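Local coordinates for protein acyl-CoA dehydrogenase FadE3 (Mycobacterium smegmatis, PDB 4IV6) that belongs to the acyl-CoA dehydrogenase family of flavoproteins and binds dihydroflavine-adenine dinucleotide in a four-chain assembly, at residues G245-A250 and S300-A305; M321-A326 and E370-V375. All coordinates share one frame; numbering follows the deposited sequence.

Contact 1 of 2, residues G245-A250 and S300-A305; sequences GRLQVA and SLLLSA
Ala250 N bonds to Arg246 O at 2.9 Å, as part of the regular helix, and Ala250 turns its methyl to the 300-305 segment. There Ala250 CB rests 3.8 Å from Leu302 CD1. Leu302 reaches across from the other helix with CG anti to the backbone N (chi1 173°), and its CD1 methyl also lies 3.8 Å from Leu247 O, against the backbone, and 4.1 Å from Leu247 CD2. Leu247 reaches back: its side chain slants across that of Leu302, and its CD2 goes on to meet Ala305 CB at 3.8 Å. The small alanines suit these places, since each offers one methyl to a longer leucine branch. The segments run nearly antiparallel, at 151°, with their axes 10.5 Å apart. Ala319 and Ala322 of helix 316-340 pack on Leu247 and Ala250 respectively, while elsewhere on the 300-305 segment Ser304 OG is hydrogen-bonded to Tyr296 OH of a second subunit. The contact thus joins two long helices of the C-terminal helical domain through leucine and alanine methyls, one of which also rests against a backbone carbonyl, and its cohesion comes from van der Waals packing and the exclusion of water.

Contact 2 of 2, residues M321-A326 and E370-V375; sequences MAKLFA and EIQRNV. With FDA (dihydroflavine-adenine dinucleotide), chain D.
Leu324 lays its CD1 methyl over the centre of one face of the Arg373 guanidinium, 3.9 Å above the plane, while its CD2 touches Arg373 CG. The two side chains cross at about a right angle. Arg373 runs extended from CG to NE and then turns at chi4 (81°), which presents the flat face of the group to the leucine. Arginine suits this place because its face accepts an apolar neighbour while NE makes a salt bridge with Asp290 of a second subunit. Closer to the backbones, Leu324 CB packs 4.1 Å from Gln372 CG. The bent Gln372 chain carries OE1 to a water that donates to it at 2.7 Å, and Lys323 NZ reaches the same water weakly, at 3.2 Å. The ammonium is held more firmly by Asn369 OD1 and by the carbonyls of Gly367 and Met362, which accept its N-H groups and probably help to stabilise the buried charge. Elsewhere on helix 369-383, FDA O2B donates to Glu370 OE1 at 2.7 Å. Ile371 CD1 packs on the adenine, and Asn374 ND2 lies near FDA N1A. One short helix therefore serves both the helical core and the ligand pocket: apolar packing and the Lys323 bond to Asn369 join it to helix 316-340, with a weaker water link beside them, while a carboxylate, a methyl and an amide meet the adenosine end of the ligand.

Overall arrangement
Along the chain the contacts come in series: helix 234-270 supplies the first half of contact 1, and helix 282-310 closes it after 49 intervening residues. The next helix, 316-340, opens contact 2, which helix 369-383 completes 43 residues further on, so the two loops neither nest nor cross. They nevertheless meet in space, their centres about 11 Å apart. Helix 316-340 also lies against both helices of contact 1, with Ala322 CA 3.5 Å from Leu301 CD2 and Ala326 CB 3.5 Å from Ala250 O. Together the four helices form one continuous packed part of the C-terminal domain, reaching from the second subunit, which touches both contacts, to the dihydroflavine-adenine dinucleotide beside contact 2.

Contact 1 of 2, residues G245-A250 and S300-A305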
loop_
_atom_site.group_PDB
_atom_site.type_symbol
_atom_site.label_atom_id
_atom_site.label_comp_id
_atom_site.label_asym_id
_atom_site.label_seq_id
_atom_site.Cartn_x
_atom_site.Cartn_y
_atom_site.Cartn_z
ATOM N N GLY B 245 -8.043 -14.221 23.147
ATOM C CA GLY B 245 -8.421 -14.585 21.793
ATOM C C GLY B 245 -7.664 -13.801 20.721
ATOM O O GLY B 245 -7.170 -14.364 19.755
ATOM N N ARG B 246 -7.568 -12.500 20.892
ATOM C CA ARG B 246 -6.852 -11.686 19.937
ATOM C C ARG B 246 -5.342 -12.032 19.912
ATOM O O ARG B 246 -4.741 -12.075 18.855
ATOM C CB ARG B 246 -7.072 -10.207 20.254
ATOM C CG ARG B 246 -8.471 -9.744 19.880
ATOM C CD ARG B 246 -8.800 -8.404 20.502
ATOM N NE ARG B 246 -10.075 -7.902 19.973
ATOM C CZ ARG B 246 -10.875 -7.034 20.590
ATOM N NH1 ARG B 246 -10.585 -6.556 21.770
ATOM N NH2 ARG B 246 -11.991 -6.666 20.023
ATOM N N LEU B 247 -4.747 -12.274 21.080
ATOM C CA LEU B 247 -3.324 -12.670 21.134
ATOM C C LEU B 247 -3.084 -14.004 20.436
ATOM O O LEU B 247 -2.106 -14.148 19.693
ATOM C CB LEU B 247 -2.785 -12.689 22.557
ATOM C CG LEU B 247 -2.592 -11.325 23.210
ATOM C CD1 LEU B 247 -2.293 -11.473 24.698
ATOM C CD2 LEU B 247 -1.515 -10.506 22.512
ATOM N N GLN B 248 -3.969 -14.975 20.649
ATOM C CA GLN B 248 -3.819 -16.262 19.985
ATOM C C GLN B 248 -4.017 -16.161 18.477
ATOM O O GLN B 248 -3.299 -16.794 17.720
ATOM C CB GLN B 248 -4.672 -17.369 20.610
ATOM C CG GLN B 248 -6.172 -17.178 20.493
ATOM C CD GLN B 248 -6.803 -17.941 19.315
ATOM O OE1 GLN B 248 -6.083 -18.471 18.441
ATOM N NE2 GLN B 248 -8.173 -17.999 19.292
ATOM N N VAL B 249 -4.953 -15.334 18.035
ATOM C CA VAL B 249 -5.124 -15.142 16.604
ATOM C C VAL B 249 -3.917 -14.434 15.998
ATOM O O VAL B 249 -3.485 -14.820 14.904
ATOM C CB VAL B 249 -6.416 -14.386 16.281
ATOM C CG1 VAL B 249 -6.502 -14.027 14.795
ATOM C CG2 VAL B 249 -7.628 -15.218 16.683
ATOM N N ALA B 250 -3.380 -13.419 16.687
ATOM C CA ALA B 250 -2.153 -12.763 16.229
ATOM C C ALA B 250 -1.013 -13.776 16.061
ATOM O O ALA B 250 -0.271 -13.730 15.088
ATOM C CB ALA B 250 -1.747 -11.654 17.172
ATOM N N SER B 300 7.537 -8.656 17.195
ATOM C CA SER B 300 7.950 -7.769 18.280
ATOM C C SER B 300 6.737 -7.186 18.984
ATOM O O SER B 300 6.655 -7.173 20.228
ATOM C CB SER B 300 8.855 -6.635 17.796
ATOM O OG SER B 300 10.090 -7.121 17.285
ATOM N N LEU B 301 5.769 -6.747 18.192
ATOM C CA LEU B 301 4.515 -6.231 18.723
ATOM C C LEU B 301 3.768 -7.310 19.547
ATOM O O LEU B 301 3.388 -7.079 20.703
ATOM C CB LEU B 301 3.648 -5.670 17.577
ATOM C CG LEU B 301 2.454 -4.764 17.927
ATOM C CD1 LEU B 301 1.800 -4.246 16.647
ATOM C CD2 LEU B 301 1.419 -5.492 18.739
ATOM N N LEU B 302 3.634 -8.496 18.971
ATOM C CA LEU B 302 3.004 -9.631 19.639
ATOM C C LEU B 302 3.634 -9.968 21.008
ATOM O O LEU B 302 2.924 -10.136 22.012
ATOM C CB LEU B 302 3.013 -10.845 18.716
ATOM C CG LEU B 302 2.531 -12.166 19.317
ATOM C CD1 LEU B 302 1.080 -12.098 19.723
ATOM C CD2 LEU B 302 2.785 -13.303 18.334
ATOM N N LEU B 303 4.963 -10.045 21.043
ATOM C CA LEU B 303 5.657 -10.421 22.257
ATOM C C LEU B 303 5.519 -9.288 23.278
ATOM O O LEU B 303 5.316 -9.559 24.462
ATOM C CB LEU B 303 7.130 -10.798 21.980
ATOM C CG LEU B 303 7.226 -12.100 21.156
ATOM C CD1 LEU B 303 8.652 -12.285 20.682
ATOM C CD2 LEU B 303 6.784 -13.344 21.931
ATOM N N SER B 304 5.570 -8.032 22.818
ATOM C CA SER B 304 5.324 -6.891 23.724
ATOM C C SER B 304 3.938 -6.965 24.356
ATOM O O SER B 304 3.777 -6.840 25.594
ATOM C CB SER B 304 5.503 -5.549 22.986
ATOM O OG SER B 304 5.003 -4.494 23.787
ATOM N N ALA B 305 2.924 -7.191 23.529
ATOM C CA ALA B 305 1.571 -7.324 24.051
ATOM C C ALA B 305 1.415 -8.529 24.972
ATOM O O ALA B 305 0.751 -8.411 25.991
ATOM C CB ALA B 305 0.541 -7.339 22.936
#

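Contact 2 of 2, residues M321-A326 and E370-V375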
loop_
_atom_site.group_PDB
_atom_site.type_symbol
_atom_site.label_atom_id
_atom_site.label_comp_id
_atom_site.label_asym_id
_atom_site.label_seq_id
_atom_site.Cartn_x
_atom_site.Cartn_y
_atom_site.Cartn_z
ATOM N N MET B 321 -4.294 -4.531 18.567
ATOM C CA MET B 321 -3.264 -4.059 17.640
ATOM C C MET B 321 -2.427 -5.230 17.110
ATOM O O MET B 321 -2.114 -5.295 15.907
ATOM C CB MET B 321 -2.372 -3.017 18.285
ATOM C CG MET B 321 -3.089 -1.697 18.511
ATOM S SD MET B 321 -2.014 -0.473 19.250
ATOM C CE MET B 321 -2.900 1.053 18.867
ATOM N N ALA B 322 -2.109 -6.171 17.999
ATOM C CA ALA B 322 -1.324 -7.316 17.610
ATOM C C ALA B 322 -2.091 -8.135 16.579
ATOM O O ALA B 322 -1.532 -8.578 15.562
ATOM C CB ALA B 322 -0.973 -8.165 18.830
ATOM N N LYS B 323 -3.383 -8.329 16.836
ATOM C CA LYS B 323 -4.213 -9.122 15.922
ATOM C C LYS B 323 -4.330 -8.447 14.563
ATOM O O LYS B 323 -4.201 -9.081 13.527
ATOM C CB LYS B 323 -5.583 -9.354 16.567
ATOM C CG LYS B 323 -6.509 -10.324 15.831
ATOM C CD LYS B 323 -7.300 -9.643 14.718
ATOM C CE LYS B 323 -8.451 -10.549 14.278
ATOM N NZ LYS B 323 -9.252 -9.953 13.201
ATOM N N LEU B 324 -4.620 -7.148 14.573
ATOM C CA LEU B 324 -4.767 -6.372 13.346
ATOM C C LEU B 324 -3.464 -6.365 12.548
ATOM O O LEU B 324 -3.451 -6.708 11.365
ATOM C CB LEU B 324 -5.166 -4.929 13.673
ATOM C CG LEU B 324 -5.297 -3.954 12.483
ATOM C CD1 LEU B 324 -6.424 -4.394 11.563
ATOM C CD2 LEU B 324 -5.550 -2.574 13.024
ATOM N N PHE B 325 -2.361 -6.005 13.196
ATOM C CA PHE B 325 -1.107 -5.911 12.484
ATOM C C PHE B 325 -0.633 -7.275 11.962
ATOM O O PHE B 325 -0.185 -7.391 10.815
ATOM C CB PHE B 325 -0.021 -5.287 13.356
ATOM C CG PHE B 325 1.216 -4.932 12.581
ATOM C CD1 PHE B 325 1.253 -3.775 11.816
ATOM C CD2 PHE B 325 2.320 -5.770 12.575
ATOM C CE1 PHE B 325 2.392 -3.447 11.079
ATOM C CE2 PHE B 325 3.454 -5.456 11.826
ATOM C CZ PHE B 325 3.483 -4.300 11.085
ATOM N N ALA B 326 -0.682 -8.294 12.817
ATOM C CA ALA B 326 -0.145 -9.582 12.423
ATOM C C ALA B 326 -0.962 -10.215 11.287
ATOM O O ALA B 326 -0.401 -10.823 10.379
ATOM C CB ALA B 326 -0.082 -10.549 13.619
ATOM N N GLU B 370 -12.195 -4.609 10.216
ATOM C CA GLU B 370 -12.932 -3.344 10.281
ATOM C C GLU B 370 -13.438 -3.112 11.718
ATOM O O GLU B 370 -13.258 -2.028 12.287
ATOM C CB GLU B 370 -14.085 -3.266 9.284
ATOM C CG GLU B 370 -13.660 -3.340 7.801
ATOM C CD GLU B 370 -13.194 -4.715 7.355
ATOM O OE1 GLU B 370 -13.674 -5.722 7.908
ATOM O OE2 GLU B 370 -12.309 -4.787 6.458
ATOM N N ILE B 371 -14.023 -4.138 12.324
ATOM C CA ILE B 371 -14.466 -4.002 13.707
ATOM C C ILE B 371 -13.256 -3.753 14.614
ATOM O O ILE B 371 -13.309 -2.927 15.518
ATOM C CB ILE B 371 -15.259 -5.217 14.227
ATOM C CG1 ILE B 371 -16.560 -5.369 13.448
ATOM C CG2 ILE B 371 -15.526 -5.077 15.734
ATOM C CD1 ILE B 371 -17.484 -4.184 13.501
ATOM N N GLN B 372 -12.172 -4.467 14.366
ATOM C CA GLN B 372 -10.985 -4.302 15.203
ATOM C C GLN B 372 -10.443 -2.842 15.164
ATOM O O GLN B 372 -10.021 -2.303 16.191
ATOM C CB GLN B 372 -9.923 -5.297 14.767
ATOM C CG GLN B 372 -8.707 -5.329 15.661
ATOM C CD GLN B 372 -9.050 -5.737 17.073
ATOM O OE1 GLN B 372 -9.162 -6.922 17.363
ATOM N NE2 GLN B 372 -9.214 -4.746 17.966
ATOM N N ARG B 373 -10.437 -2.212 13.992
ATOM C CA ARG B 373 -9.978 -0.802 13.919
ATOM C C ARG B 373 -10.909 0.110 14.681
ATOM O O ARG B 373 -10.453 1.040 15.342
ATOM C CB ARG B 373 -9.893 -0.291 12.471
ATOM C CG ARG B 373 -8.810 -0.923 11.637
ATOM C CD ARG B 373 -8.498 -0.109 10.387
ATOM N NE ARG B 373 -7.378 -0.716 9.658
ATOM C CZ ARG B 373 -7.494 -1.764 8.838
ATOM N NH1 ARG B 373 -8.669 -2.325 8.597
ATOM N NH2 ARG B 373 -6.414 -2.241 8.238
ATOM N N ASN B 374 -12.223 -0.121 14.570
ATOM C CA ASN B 374 -13.195 0.678 15.340
ATOM C C ASN B 374 -12.893 0.604 16.828
ATOM O O ASN B 374 -12.970 1.604 17.545
ATOM C CB ASN B 374 -14.653 0.198 15.155
ATOM C CG ASN B 374 -15.209 0.452 13.767
ATOM O OD1 ASN B 374 -14.720 1.310 12.972
ATOM N ND2 ASN B 374 -16.270 -0.287 13.461
ATOM N N VAL B 375 -12.582 -0.600 17.296
ATOM C CA VAL B 375 -12.371 -0.842 18.723
ATOM C C VAL B 375 -11.099 -0.126 19.160
ATOM O O VAL B 375 -11.066 0.533 20.193
ATOM C CB VAL B 375 -12.270 -2.359 19.005
ATOM C CG1 VAL B 375 -11.673 -2.638 20.382
ATOM C CG2 VAL B 375 -13.645 -3.026 18.919
HETATM P PA FDA D . -20.675 -8.982 9.200
HETATM O O1A FDA D . -20.786 -8.508 10.628
HETATM O O2A FDA D . -21.908 -9.342 8.418
HETATM O O5B FDA D . -19.837 -7.885 8.388
HETATM C C5B FDA D . -19.704 -7.903 6.948
HETATM C C4B FDA D . -18.764 -6.762 6.521
HETATM O O4B FDA D . -19.204 -5.496 7.047
HETATM C C3B FDA D . -17.363 -6.940 7.065
HETATM O O3B FDA D . -16.426 -6.301 6.170
HETATM C C2B FDA D . -17.445 -6.220 8.394
HETATM O O2B FDA D . -16.190 -5.792 8.915
HETATM C C1B FDA D . -18.261 -5.015 7.992
HETATM N N9A FDA D . -18.955 -4.360 9.135
HETATM C C8A FDA D . -20.010 -4.867 9.810
HETATM N N7A FDA D . -20.422 -3.997 10.753
HETATM C C5A FDA D . -19.602 -2.921 10.678
HETATM C C6A FDA D . -19.465 -1.652 11.375
HETATM N N6A FDA D . -20.309 -1.356 12.365
HETATM N N1A FDA D . -18.488 -0.787 11.024
HETATM C C2A FDA D . -17.659 -1.071 10.006
HETATM N N3A FDA D . -17.714 -2.229 9.313
HETATM C C4A FDA D . -18.656 -3.152 9.594
HETATM N N1 FDA D . -17.485 -17.229 15.442
HETATM C C2 FDA D . -17.698 -17.808 16.621
HETATM O O2 FDA D . -18.552 -17.320 17.386
HETATM N N3 FDA D . -17.021 -18.902 17.013
HETATM C C4 FDA D . -16.101 -19.516 16.269
HETATM O O4 FDA D . -15.518 -20.558 16.673
HETATM C C4X FDA D . -15.785 -18.919 14.956
HETATM N N5 FDA D . -14.896 -19.458 14.095
HETATM C C5X FDA D . -14.963 -19.137 12.777
HETATM C C6 FDA D . -14.376 -19.948 11.800
HETATM C C7 FDA D . -14.409 -19.603 10.449
HETATM C C7M FDA D . -13.803 -20.505 9.405
HETATM C C8 FDA D . -15.029 -18.400 10.054
HETATM C C8M FDA D . -15.111 -17.935 8.618
HETATM C C9 FDA D . -15.618 -17.601 11.021
HETATM C C9A FDA D . -15.610 -17.963 12.378
HETATM N N10 FDA D . -16.253 -17.137 13.323
HETATM C C10 FDA D . -16.572 -17.728 14.567
HETATM C "C1'" FDA D . -17.211 -16.154 12.805
HETATM C "C2'" FDA D . -16.489 -14.827 12.711
HETATM O "O2'" FDA D . -16.162 -14.323 14.006
HETATM C "C3'" FDA D . -17.381 -13.849 11.946
HETATM O "O3'" FDA D . -17.309 -14.184 10.564
HETATM C "C4'" FDA D . -16.977 -12.404 12.120
HETATM O "O4'" FDA D . -17.510 -12.005 13.393
HETATM C "C5'" FDA D . -17.608 -11.496 11.048
HETATM O "O5'" FDA D . -18.992 -11.760 10.999
HETATM P P FDA D . -19.905 -11.666 9.708
HETATM O O1P FDA D . -21.305 -11.824 10.267
HETATM O O2P FDA D . -19.419 -12.635 8.686
HETATM O O3P FDA D . -19.603 -10.171 9.183
HETATM O O HOH W 1 -10.606 -8.679 15.824
#